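Local coordinates for protein transcriptional anti-antiactivator ExsC (Pseudomonas aeruginosa, PDB 3KXY) that binds and inhibits the antiactivator ExsD, so permitting ExsA-mediated transcription of the type III secretion system, and also forms a complex with ExsE, at residues L10-F14 with L106-E112; Q38-T42 with L54-V58; V58-L64 with W125-C131; F82-F86 with Q96-Q100. The protein carries 2 engineered substitutions. Numbering follows the deposited sequence.

Interaction 1: L10-F14 with L106-E112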
loop_
_atom_site.group_PDB
_atom_site.type_symbol
_atom_site.label_atom_id
_atom_site.label_comp_id
_atom_site.label_asym_id
_atom_site.label_seq_id
_atom_site.Cartn_x
_atom_site.Cartn_y
_atom_site.Cartn_z
ATOM N N LEU J 10 14.129 10.436 15.536
ATOM C CA LEU J 10 13.915 11.078 14.247
ATOM C C LEU J 10 12.802 12.117 14.337
ATOM O O LEU J 10 12.883 13.181 13.722
ATOM C CB LEU J 10 13.587 10.027 13.181
ATOM C CG LEU J 10 13.413 10.490 11.732
ATOM C CD1 LEU J 10 13.667 9.336 10.776
ATOM C CD2 LEU J 10 12.032 11.084 11.503
ATOM N N LEU J 11 11.763 11.806 15.105
ATOM C CA LEU J 11 10.635 12.715 15.264
ATOM C C LEU J 11 10.993 13.916 16.137
ATOM O O LEU J 11 10.403 14.987 16.007
ATOM C CB LEU J 11 9.426 11.974 15.838
ATOM C CG LEU J 11 8.806 10.919 14.918
ATOM C CD1 LEU J 11 7.763 10.095 15.658
ATOM C CD2 LEU J 11 8.203 11.570 13.680
ATOM N N ALA J 12 11.964 13.733 17.027
ATOM C CA ALA J 12 12.434 14.824 17.871
ATOM C C ALA J 12 13.227 15.828 17.042
ATOM O O ALA J 12 13.079 17.040 17.207
ATOM C CB ALA J 12 13.282 14.291 19.014
ATOM N N GLU J 13 14.069 15.312 16.150
ATOM C CA GLU J 13 14.861 16.158 15.267
ATOM C C GLU J 13 13.965 16.860 14.253
ATOM O O GLU J 13 14.173 18.031 13.934
ATOM C CB GLU J 13 15.931 15.335 14.549
ATOM C CG GLU J 13 16.845 16.157 13.654
ATOM C CD GLU J 13 17.927 15.324 13.004
ATOM O OE1 GLU J 13 17.944 14.095 13.226
ATOM O OE2 GLU J 13 18.761 15.895 12.270
ATOM N N PHE J 14 12.968 16.138 13.751
ATOM C CA PHE J 14 12.005 16.699 12.812
ATOM C C PHE J 14 11.219 17.835 13.456
ATOM O O PHE J 14 10.948 18.852 12.820
ATOM C CB PHE J 14 11.045 15.614 12.324
ATOM C CG PHE J 14 9.896 16.140 11.509
ATOM C CD1 PHE J 14 10.104 16.642 10.236
ATOM C CD2 PHE J 14 8.606 16.120 12.013
ATOM C CE1 PHE J 14 9.049 17.122 9.484
ATOM C CE2 PHE J 14 7.545 16.598 11.262
ATOM C CZ PHE J 14 7.767 17.099 9.997
ATOM N N LEU J 106 14.634 4.313 6.550
ATOM C CA LEU J 106 14.050 5.338 7.410
ATOM C C LEU J 106 15.096 6.320 7.930
ATOM O O LEU J 106 15.792 6.045 8.908
ATOM C CB LEU J 106 13.304 4.700 8.583
ATOM C CG LEU J 106 12.688 5.677 9.586
ATOM C CD1 LEU J 106 11.714 6.612 8.889
ATOM C CD2 LEU J 106 12.003 4.933 10.720
ATOM N N THR J 107 15.201 7.464 7.267
ATOM C CA THR J 107 16.078 8.534 7.717
ATOM C C THR J 107 15.269 9.820 7.811
ATOM O O THR J 107 14.111 9.858 7.395
ATOM C CB THR J 107 17.260 8.746 6.752
ATOM O OG1 THR J 107 16.773 9.182 5.477
ATOM C CG2 THR J 107 18.045 7.455 6.576
ATOM N N LEU J 108 15.870 10.867 8.365
ATOM C CA LEU J 108 15.196 12.155 8.447
ATOM C C LEU J 108 14.874 12.674 7.050
ATOM O O LEU J 108 13.737 13.050 6.765
ATOM C CB LEU J 108 16.053 13.173 9.201
ATOM C CG LEU J 108 15.506 14.600 9.256
ATOM C CD1 LEU J 108 14.118 14.629 9.883
ATOM C CD2 LEU J 108 16.458 15.507 10.013
ATOM N N GLU J 109 15.884 12.684 6.185
ATOM C CA GLU J 109 15.727 13.171 4.818
ATOM C C GLU J 109 14.610 12.440 4.084
ATOM O O GLU J 109 13.797 13.056 3.396
ATOM C CB GLU J 109 17.041 13.019 4.049
ATOM C CG GLU J 109 16.957 13.411 2.585
ATOM C CD GLU J 109 18.281 13.246 1.866
ATOM O OE1 GLU J 109 19.278 12.896 2.532
ATOM O OE2 GLU J 109 18.325 13.465 0.638
ATOM N N CYS J 110 14.575 11.121 4.241
ATOM C CA CYS J 110 13.577 10.294 3.578
ATOM C C CYS J 110 12.184 10.520 4.166
ATOM O O CYS J 110 11.189 10.525 3.441
ATOM C CB CYS J 110 13.966 8.817 3.678
ATOM S SG CYS J 110 12.843 7.689 2.831
ATOM N N PHE J 111 12.122 10.710 5.481
ATOM C CA PHE J 111 10.855 10.940 6.168
ATOM C C PHE J 111 10.198 12.243 5.726
ATOM O O PHE J 111 8.998 12.282 5.450
ATOM C CB PHE J 111 11.055 10.951 7.685
ATOM C CG PHE J 111 9.838 11.385 8.454
ATOM C CD1 PHE J 111 8.800 10.501 8.690
ATOM C CD2 PHE J 111 9.734 12.678 8.941
ATOM C CE1 PHE J 111 7.680 10.898 9.395
ATOM C CE2 PHE J 111 8.615 13.080 9.648
ATOM C CZ PHE J 111 7.588 12.190 9.874
ATOM N N GLU J 112 10.989 13.309 5.666
ATOM C CA GLU J 112 10.482 14.612 5.252
ATOM C C GLU J 112 10.060 14.597 3.787
ATOM O O GLU J 112 9.054 15.201 3.417
ATOM C CB GLU J 112 11.527 15.704 5.495
ATOM C CG GLU J 112 11.797 15.992 6.964
ATOM C CD GLU J 112 12.691 17.200 7.167
ATOM O OE1 GLU J 112 13.071 17.834 6.160
ATOM O OE2 GLU J 112 13.012 17.519 8.331
#
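Apolar packing makes up most of this contact between helix 3-18 and the start of helix 108-128. Leu10 is the residue most covered by its partner. Its CD1 lies 3.4 Å from Thr107 C and 3.8 Å from Leu106 CD1, so it fills the corner where the chain turns into the second helix. Leu108 reaches back: its CD1 comes to 4.0 Å from Phe14 CB.

Aromatic contacts form the deeper part. Phe111 points its edge at the face of Phe14 in a T-shaped pair, with ring centroids 5.1 Å apart and planes at 83°. Leu10 CD2 sits over a face of the Phe111 ring, 4.1 Å from its centroid, a CH-pi contact. Leu11 CD2 adds a touch at 3.9 Å from Phe111 CZ.

Thr107 caps its own helix: it is the N-cap of helix 108-128, and its OG1 accepts a bond of 3.2 Å from Cys110 N. Glu112 OE2 lies at the edge of the Phe14 ring, 3.6 Å from Phe14 CD1. It forms a salt bridge with Arg17 of helix 3-18 and so also ties the two helices together.

The axes of the short segments 10-14 and 108-112 approach to 10.5 Å, with a signed crossing angle of -69°. Phe14 also meets an aromatic side chain of the ExsE chain. Helix-to-helix packing of this kind belongs to the alpha/beta fold of class I type III secretion chaperones, here beside bound ExsE.

Interaction 2: Q38-T42 with L54-V58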
loop_
_atom_site.group_PDB
_atom_site.type_symbol
_atom_site.label_atom_id
_atom_site.label_comp_id
_atom_site.label_asym_id
_atom_site.label_seq_id
_atom_site.Cartn_x
_atom_site.Cartn_y
_atom_site.Cartn_z
ATOM N N GLN J 38 -6.291 21.662 7.645
ATOM C CA GLN J 38 -7.126 20.987 6.657
ATOM C C GLN J 38 -6.742 19.524 6.446
ATOM O O GLN J 38 -7.607 18.647 6.431
ATOM C CB GLN J 38 -7.088 21.739 5.323
ATOM C CG GLN J 38 -7.640 23.156 5.393
ATOM C CD GLN J 38 -7.516 23.900 4.077
ATOM O OE1 GLN J 38 -6.992 23.369 3.097
ATOM N NE2 GLN J 38 -7.997 25.138 4.049
ATOM N N VAL J 39 -5.449 19.264 6.278
ATOM C CA VAL J 39 -4.976 17.909 6.011
ATOM C C VAL J 39 -4.366 17.253 7.246
ATOM O O VAL J 39 -3.303 17.656 7.714
ATOM C CB VAL J 39 -3.937 17.887 4.877
ATOM C CG1 VAL J 39 -3.498 16.460 4.591
ATOM C CG2 VAL J 39 -4.504 18.536 3.626
ATOM N N GLY J 40 -5.046 16.235 7.765
ATOM C CA GLY J 40 -4.561 15.501 8.920
ATOM C C GLY J 40 -3.708 14.310 8.525
ATOM O O GLY J 40 -4.070 13.541 7.635
ATOM N N VAL J 41 -2.569 14.158 9.191
ATOM C CA VAL J 41 -1.657 13.057 8.910
ATOM C C VAL J 41 -1.355 12.276 10.186
ATOM O O VAL J 41 -1.100 12.863 11.234
ATOM C CB VAL J 41 -0.340 13.560 8.281
ATOM C CG1 VAL J 41 0.657 12.420 8.128
ATOM C CG2 VAL J 41 -0.615 14.222 6.937
ATOM N N THR J 42 -1.393 10.951 10.093
ATOM C CA THR J 42 -1.135 10.102 11.250
ATOM C C THR J 42 0.038 9.158 10.999
ATOM O O THR J 42 0.128 8.533 9.942
ATOM C CB THR J 42 -2.384 9.287 11.644
ATOM O OG1 THR J 42 -3.469 10.179 11.927
ATOM C CG2 THR J 42 -2.105 8.435 12.874
ATOM N N LEU J 54 2.084 5.956 7.011
ATOM C CA LEU J 54 1.677 7.353 6.951
ATOM C C LEU J 54 0.277 7.481 6.364
ATOM O O LEU J 54 0.076 7.277 5.166
ATOM C CB LEU J 54 2.669 8.167 6.115
ATOM C CG LEU J 54 4.155 8.068 6.472
ATOM C CD1 LEU J 54 4.991 8.872 5.494
ATOM C CD2 LEU J 54 4.404 8.535 7.892
ATOM N N GLU J 55 -0.692 7.814 7.213
ATOM C CA GLU J 55 -2.059 8.036 6.759
ATOM C C GLU J 55 -2.298 9.519 6.502
ATOM O O GLU J 55 -1.784 10.374 7.223
ATOM C CB GLU J 55 -3.064 7.512 7.787
ATOM C CG GLU J 55 -3.040 6.003 7.973
ATOM C CD GLU J 55 -4.078 5.524 8.969
ATOM O OE1 GLU J 55 -4.781 6.376 9.555
ATOM O OE2 GLU J 55 -4.191 4.296 9.167
ATOM N N ALA J 56 -3.082 9.821 5.472
ATOM C CA ALA J 56 -3.378 11.202 5.120
ATOM C C ALA J 56 -4.842 11.375 4.734
ATOM O O ALA J 56 -5.319 10.753 3.786
ATOM C CB ALA J 56 -2.473 11.666 3.991
ATOM N N ASP J 57 -5.550 12.221 5.474
ATOM C CA ASP J 57 -6.944 12.524 5.166
ATOM C C ASP J 57 -7.031 13.448 3.956
ATOM O O ASP J 57 -6.465 14.542 3.957
ATOM C CB ASP J 57 -7.642 13.161 6.371
ATOM C CG ASP J 57 -7.776 12.206 7.543
ATOM O OD1 ASP J 57 -7.355 11.037 7.414
ATOM O OD2 ASP J 57 -8.305 12.625 8.595
ATOM N N VAL J 58 -7.742 13.002 2.927
ATOM C CA VAL J 58 -7.870 13.763 1.691
ATOM C C VAL J 58 -9.162 14.578 1.654
ATOM O O VAL J 58 -9.136 15.800 1.804
ATOM C CB VAL J 58 -7.804 12.844 0.459
ATOM C CG1 VAL J 58 -7.922 13.658 -0.819
ATOM C CG2 VAL J 58 -6.510 12.044 0.470
#
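Thr42, Glu55 and Asp57 have the most surface covered in this antiparallel strand pair. Thr42 and Glu55 form a hydrogen-bonded pair. Thr42 N donates to Glu55 O at 3.0 Å, and Glu55 N donates to Thr42 O at 2.9 Å. Their side chains lie on the same face of the sheet, with the two CB atoms 4.3 Å apart. Thr42 OG1 turns to Ser32 on the next strand, and Thr42 also packs on a basic side chain of the ExsE chain. Glu55 lies against Tyr98 and makes a weak, long ion pair with Arg77 of the second subunit.

Asp57 continues the pairing. Its N donates to Gly40 O at 2.9 Å, while its OD1 bonds to Gln96. Val39 CG1 packs 3.6 Å from Asp57 O.

Between these bonds, Val41 and Ala56 make a non-hydrogen-bonded pair with CA atoms 4.6 Å apart. Their side chains share the other face, under helix 108-128, and Val41 CG2 meets Ala56 CB at 4.3 Å. Val41 CA also comes within 3.2 Å of Glu55 O, a CA-H...O contact.

The backbone therefore joins the two arms of this beta hairpin, and the side chains sort by face. Val41 and Ala56 give one face an apolar surface for the helix. Thr42 and Glu55 make the other polar, where it meets ExsE and the second subunit.

Interaction 3: V58-L64 with W125-C131. Engineered in segment 58-64: Val59 (natural residue Ala).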
loop_
_atom_site.group_PDB
_atom_site.type_symbol
_atom_site.label_atom_id
_atom_site.label_comp_id
_atom_site.label_asym_id
_atom_site.label_seq_id
_atom_site.Cartn_x
_atom_site.Cartn_y
_atom_site.Cartn_z
ATOM N N VAL J 58 -7.742 13.002 2.927
ATOM C CA VAL J 58 -7.870 13.763 1.691
ATOM C C VAL J 58 -9.162 14.578 1.654
ATOM O O VAL J 58 -9.136 15.800 1.804
ATOM C CB VAL J 58 -7.804 12.844 0.459
ATOM C CG1 VAL J 58 -7.922 13.658 -0.819
ATOM C CG2 VAL J 58 -6.510 12.044 0.470
ATOM N N VAL J 59 -10.290 13.901 1.453
ATOM C CA VAL J 59 -11.585 14.575 1.390
ATOM C C VAL J 59 -12.690 13.825 2.126
ATOM O O VAL J 59 -12.533 12.658 2.486
ATOM C CB VAL J 59 -12.047 14.789 -0.063
ATOM C CG1 VAL J 59 -11.334 15.975 -0.679
ATOM C CG2 VAL J 59 -11.824 13.525 -0.882
ATOM N N GLY J 60 -13.809 14.508 2.339
ATOM C CA GLY J 60 -14.979 13.899 2.942
ATOM C C GLY J 60 -15.909 13.348 1.878
ATOM O O GLY J 60 -16.037 13.923 0.797
ATOM N N ILE J 61 -16.560 12.231 2.187
ATOM C CA ILE J 61 -17.421 11.555 1.224
ATOM C C ILE J 61 -18.674 12.368 0.902
ATOM O O ILE J 61 -19.313 12.159 -0.130
ATOM C CB ILE J 61 -17.830 10.155 1.730
ATOM C CG1 ILE J 61 -18.474 9.342 0.604
ATOM C CG2 ILE J 61 -18.760 10.270 2.931
ATOM C CD1 ILE J 61 -18.897 7.952 1.022
ATOM N N ASP J 62 -19.016 13.303 1.784
ATOM C CA ASP J 62 -20.219 14.113 1.611
ATOM C C ASP J 62 -20.102 15.118 0.464
ATOM O O ASP J 62 -21.110 15.550 -0.095
ATOM C CB ASP J 62 -20.583 14.830 2.916
ATOM C CG ASP J 62 -19.460 15.708 3.437
ATOM O OD1 ASP J 62 -19.685 16.432 4.429
ATOM O OD2 ASP J 62 -18.353 15.675 2.860
ATOM N N VAL J 63 -18.872 15.485 0.116
ATOM C CA VAL J 63 -18.639 16.438 -0.965
ATOM C C VAL J 63 -18.322 15.708 -2.268
ATOM O O VAL J 63 -18.129 16.332 -3.313
ATOM C CB VAL J 63 -17.487 17.408 -0.628
ATOM C CG1 VAL J 63 -17.468 18.572 -1.607
ATOM C CG2 VAL J 63 -17.628 17.919 0.795
ATOM N N LEU J 64 -18.277 14.380 -2.199
ATOM C CA LEU J 64 -17.947 13.564 -3.362
ATOM C C LEU J 64 -19.185 12.942 -3.997
ATOM O O LEU J 64 -20.034 12.382 -3.307
ATOM C CB LEU J 64 -16.965 12.458 -2.974
ATOM C CG LEU J 64 -15.641 12.903 -2.356
ATOM C CD1 LEU J 64 -14.777 11.696 -2.031
ATOM C CD2 LEU J 64 -14.913 13.855 -3.290
ATOM N N TRP J 125 -5.684 15.831 -4.569
ATOM C CA TRP J 125 -6.927 15.070 -4.646
ATOM C C TRP J 125 -8.013 15.683 -3.766
ATOM O O TRP J 125 -9.195 15.381 -3.925
ATOM C CB TRP J 125 -6.695 13.607 -4.263
ATOM C CG TRP J 125 -5.833 12.858 -5.237
ATOM C CD1 TRP J 125 -4.493 12.617 -5.129
ATOM C CD2 TRP J 125 -6.249 12.258 -6.469
ATOM N NE1 TRP J 125 -4.052 11.902 -6.217
ATOM C CE2 TRP J 125 -5.111 11.670 -7.055
ATOM C CE3 TRP J 125 -7.475 12.162 -7.135
ATOM C CZ2 TRP J 125 -5.162 10.994 -8.272
ATOM C CZ3 TRP J 125 -7.523 11.489 -8.345
ATOM C CH2 TRP J 125 -6.374 10.915 -8.899
ATOM N N GLN J 126 -7.607 16.543 -2.838
ATOM C CA GLN J 126 -8.559 17.248 -1.986
ATOM C C GLN J 126 -9.208 18.397 -2.749
ATOM O O GLN J 126 -10.338 18.792 -2.459
ATOM C CB GLN J 126 -7.869 17.777 -0.727
ATOM C CG GLN J 126 -8.797 18.505 0.236
ATOM C CD GLN J 126 -8.069 19.064 1.445
ATOM O OE1 GLN J 126 -6.893 19.423 1.367
ATOM N NE2 GLN J 126 -8.768 19.146 2.571
ATOM N N ARG J 127 -8.482 18.928 -3.729
ATOM C CA ARG J 127 -8.962 20.050 -4.523
ATOM C C ARG J 127 -9.618 19.573 -5.817
ATOM O O ARG J 127 -10.371 20.311 -6.450
ATOM C CB ARG J 127 -7.808 21.008 -4.835
ATOM C CG ARG J 127 -8.222 22.276 -5.567
ATOM C CD ARG J 127 -7.032 23.190 -5.834
ATOM N NE ARG J 127 -6.443 23.715 -4.604
ATOM C CZ ARG J 127 -5.324 23.254 -4.050
ATOM N NH1 ARG J 127 -4.660 22.255 -4.617
ATOM N NH2 ARG J 127 -4.866 23.795 -2.929
ATOM N N LEU J 128 -9.334 18.331 -6.198
ATOM C CA LEU J 128 -9.833 17.782 -7.455
ATOM C C LEU J 128 -11.117 16.965 -7.294
ATOM O O LEU J 128 -12.071 17.141 -8.051
ATOM C CB LEU J 128 -8.757 16.925 -8.123
ATOM C CG LEU J 128 -9.168 16.214 -9.414
ATOM C CD1 LEU J 128 -9.680 17.217 -10.437
ATOM C CD2 LEU J 128 -8.007 15.407 -9.978
ATOM N N LEU J 129 -11.131 16.073 -6.308
ATOM C CA LEU J 129 -12.238 15.132 -6.123
ATOM C C LEU J 129 -13.619 15.762 -5.904
ATOM O O LEU J 129 -14.601 15.310 -6.494
ATOM C CB LEU J 129 -11.923 14.145 -4.995
ATOM C CG LEU J 129 -10.830 13.118 -5.292
ATOM C CD1 LEU J 129 -10.626 12.201 -4.098
ATOM C CD2 LEU J 129 -11.178 12.314 -6.535
ATOM N N PRO J 130 -13.706 16.794 -5.047
ATOM C CA PRO J 130 -15.006 17.423 -4.786
ATOM C C PRO J 130 -15.737 17.802 -6.072
ATOM O O PRO J 130 -15.122 18.333 -6.995
ATOM C CB PRO J 130 -14.628 18.683 -4.005
ATOM C CG PRO J 130 -13.366 18.321 -3.313
ATOM C CD PRO J 130 -12.627 17.412 -4.255
ATOM N N CYS J 131 -17.036 17.527 -6.127
ATOM C CA CYS J 131 -17.836 17.838 -7.308
ATOM C C CYS J 131 -18.814 18.972 -7.029
ATOM O O CYS J 131 -19.516 19.436 -7.927
ATOM C CB CYS J 131 -18.600 16.598 -7.778
ATOM S SG CYS J 131 -19.869 16.023 -6.622
#
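Val58, Val59 and Leu129 form the apolar centre, where the end of strand 51-60 meets the end of helix 108-128. Val58 CG1 packs 3.7 Å from Trp125 CB and reaches Leu129 CD1 at 4.5 Å. Val59 is an engineered residue in place of alanine. Its CG1 lies 3.3 Å from Gln126 CA, and its CG2 lies 3.7 Å from Leu129 CD1. The Trp125 ring leads away from this segment and meets Phe86 edge-to-face.

Further out, the chain turns after Gly60 and comes back beside the residues that follow the helix. Leu64 CD2 rests 3.5 Å from Leu129 CB and 4.3 Å from Pro130 CD. Val63 CG1 packs on Pro130 CB at 3.7 Å. Val58 and Val59 thus meet the last turn of the helix, Val59 and Leu64 share Leu129 and Pro130, and Val63 reaches Pro130 and Cys131.

Polar atoms come last. Gln126 CG sits 3.1 Å from Val58 O, a tight contact for an aliphatic carbon. At the outer edge Cys131 N donates to Val63 O at 3.2 Å, with a nearly straight geometry of 168°. It is the single hydrogen bond between the segments.

Shape and apolar burial therefore do most of the holding. To them is added a backbone-to-backbone bond that fixes the tail after the helix to the turn after the strand.

Interaction 4: F82-F86 with Q96-Q100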
loop_
_atom_site.group_PDB
_atom_site.type_symbol
_atom_site.label_atom_id
_atom_site.label_comp_id
_atom_site.label_asym_id
_atom_site.label_seq_id
_atom_site.Cartn_x
_atom_site.Cartn_y
_atom_site.Cartn_z
ATOM N N PHE J 82 3.667 5.969 -7.906
ATOM C CA PHE J 82 3.758 7.065 -6.950
ATOM C C PHE J 82 4.046 6.561 -5.539
ATOM O O PHE J 82 4.287 7.354 -4.629
ATOM C CB PHE J 82 2.464 7.882 -6.948
ATOM C CG PHE J 82 1.964 8.232 -8.322
ATOM C CD1 PHE J 82 2.496 9.306 -9.015
ATOM C CD2 PHE J 82 0.958 7.487 -8.917
ATOM C CE1 PHE J 82 2.036 9.630 -10.280
ATOM C CE2 PHE J 82 0.494 7.806 -10.181
ATOM C CZ PHE J 82 1.035 8.878 -10.863
ATOM N N ASP J 83 4.018 5.243 -5.364
ATOM C CA ASP J 83 4.178 4.635 -4.045
ATOM C C ASP J 83 3.099 5.124 -3.085
ATOM O O ASP J 83 3.367 5.381 -1.911
ATOM C CB ASP J 83 5.568 4.919 -3.474
ATOM C CG ASP J 83 6.657 4.125 -4.165
ATOM O OD1 ASP J 83 6.349 3.053 -4.729
ATOM O OD2 ASP J 83 7.823 4.570 -4.138
ATOM N N LEU J 84 1.879 5.252 -3.597
ATOM C CA LEU J 84 0.746 5.718 -2.808
ATOM C C LEU J 84 -0.532 5.039 -3.282
ATOM O O LEU J 84 -0.762 4.907 -4.483
ATOM C CB LEU J 84 0.593 7.235 -2.946
ATOM C CG LEU J 84 1.774 8.116 -2.534
ATOM C CD1 LEU J 84 1.664 9.496 -3.163
ATOM C CD2 LEU J 84 1.872 8.214 -1.021
ATOM N N HIS J 85 -1.365 4.608 -2.340
ATOM C CA HIS J 85 -2.652 4.018 -2.692
ATOM C C HIS J 85 -3.786 4.586 -1.840
ATOM O O HIS J 85 -3.560 5.072 -0.732
ATOM C CB HIS J 85 -2.605 2.489 -2.599
ATOM C CG HIS J 85 -2.423 1.968 -1.208
ATOM N ND1 HIS J 85 -1.182 1.746 -0.653
ATOM C CD2 HIS J 85 -3.327 1.612 -0.265
ATOM C CE1 HIS J 85 -1.328 1.282 0.576
ATOM N NE2 HIS J 85 -2.620 1.192 0.836
ATOM N N PHE J 86 -5.003 4.524 -2.372
ATOM C CA PHE J 86 -6.169 5.082 -1.697
ATOM C C PHE J 86 -6.833 4.093 -0.748
ATOM O O PHE J 86 -6.789 2.882 -0.959
ATOM C CB PHE J 86 -7.198 5.576 -2.718
ATOM C CG PHE J 86 -6.842 6.887 -3.354
ATOM C CD1 PHE J 86 -7.193 8.081 -2.748
ATOM C CD2 PHE J 86 -6.162 6.926 -4.559
ATOM C CE1 PHE J 86 -6.870 9.292 -3.331
ATOM C CE2 PHE J 86 -5.836 8.133 -5.147
ATOM C CZ PHE J 86 -6.190 9.318 -4.533
ATOM N N GLN J 96 -8.385 8.424 2.215
ATOM C CA GLN J 96 -7.015 8.487 2.716
ATOM C C GLN J 96 -5.975 7.956 1.733
ATOM O O GLN J 96 -6.209 6.970 1.034
ATOM C CB GLN J 96 -6.903 7.725 4.038
ATOM C CG GLN J 96 -7.776 8.277 5.151
ATOM C CD GLN J 96 -7.776 7.393 6.380
ATOM O OE1 GLN J 96 -7.428 6.215 6.308
ATOM N NE2 GLN J 96 -8.168 7.955 7.517
ATOM N N LEU J 97 -4.826 8.622 1.687
ATOM C CA LEU J 97 -3.674 8.121 0.952
ATOM C C LEU J 97 -2.708 7.474 1.934
ATOM O O LEU J 97 -2.518 7.973 3.042
ATOM C CB LEU J 97 -2.970 9.254 0.200
ATOM C CG LEU J 97 -3.625 9.749 -1.090
ATOM C CD1 LEU J 97 -2.853 10.927 -1.660
ATOM C CD2 LEU J 97 -3.709 8.622 -2.103
ATOM N N TYR J 98 -2.103 6.362 1.532
ATOM C CA TYR J 98 -1.173 5.661 2.407
ATOM C C TYR J 98 0.226 5.577 1.805
ATOM O O TYR J 98 0.392 5.286 0.621
ATOM C CB TYR J 98 -1.691 4.260 2.738
ATOM C CG TYR J 98 -3.121 4.235 3.222
ATOM C CD1 TYR J 98 -3.477 4.813 4.435
ATOM C CD2 TYR J 98 -4.117 3.628 2.470
ATOM C CE1 TYR J 98 -4.785 4.792 4.879
ATOM C CE2 TYR J 98 -5.427 3.601 2.907
ATOM C CZ TYR J 98 -5.756 4.186 4.110
ATOM O OH TYR J 98 -7.061 4.158 4.542
ATOM N N ALA J 99 1.226 5.842 2.638
ATOM C CA ALA J 99 2.621 5.715 2.244
ATOM C C ALA J 99 3.383 5.012 3.357
ATOM O O ALA J 99 3.081 5.196 4.534
ATOM C CB ALA J 99 3.221 7.081 1.975
ATOM N N GLN J 100 4.368 4.202 2.987
ATOM C CA GLN J 100 5.141 3.469 3.981
ATOM C C GLN J 100 6.642 3.638 3.778
ATOM O O GLN J 100 7.106 3.896 2.667
ATOM C CB GLN J 100 4.765 1.986 3.975
ATOM C CG GLN J 100 5.057 1.271 2.669
ATOM C CD GLN J 100 4.660 -0.191 2.710
ATOM O OE1 GLN J 100 3.887 -0.613 3.570
ATOM N NE2 GLN J 100 5.187 -0.974 1.776
#
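Gln96 opens the second segment. Its backbone O lies 3.3 Å from Phe86 CA, a CA-H...O contact. Its side chain serves neighbours: OE1 accepts from Tyr98 OH at 2.7 Å, and NE2 bonds to Asp57 on the adjoining strand.

Leu97 pairs with Phe86 as a non-hydrogen-bonded pair, CA atoms 4.7 Å apart. Leu97 CD2 stands almost squarely over the Phe86 ring, 3.4 Å from its centroid, a close CH-pi contact. Both side chains lie on the face covered by helix 108-128, where Phe86 meets Trp125 edge-to-face.

Tyr98 is bound to His85 in a hydrogen-bonded pair. Its N donates to His85 O at 3.0 Å. Tyr98 CB lies over the His85 ring, 4.0 Å from its centroid. The two rings are oblique, with planes at 50°, and His85 NE2 comes to 3.3 Å from Tyr98 CD2. On this face His85 stacks on His85 of the second subunit, and Tyr98 meets His80 of that subunit.

Ala99 CB receives Leu84 CD2 at 3.5 Å. Near this end Asp83 makes a salt bridge to Arg51 of the second subunit, and Gln100 packs on Asp83 of that subunit.

The segments belong to an antiparallel beta hairpin. One face joins the core under the helix and the other the homodimer interface, an arrangement seen in dimeric CesT-family chaperones.

How the interactions relate
Interactions 2, 3 and 4 share one antiparallel sheet, and interaction 1 lies off at one end of helix 108-128. Interaction 3 sits at the other end of that helix, its centre about 30 Å from the centre of interaction 1. Interactions 2 and 4 are neighbours, their centres about 11 Å apart, with Ala56 O 3.0 Å from Leu97 N in a probable hydrogen bond. Val58 belongs to both interactions 2 and 3. Trp125 CD2 lies 3.5 Å from Phe86 CZ, joining interactions 3 and 4. ExsE touches interactions 1 and 2, whereas interaction 4 has the most extensive contact with the second subunit.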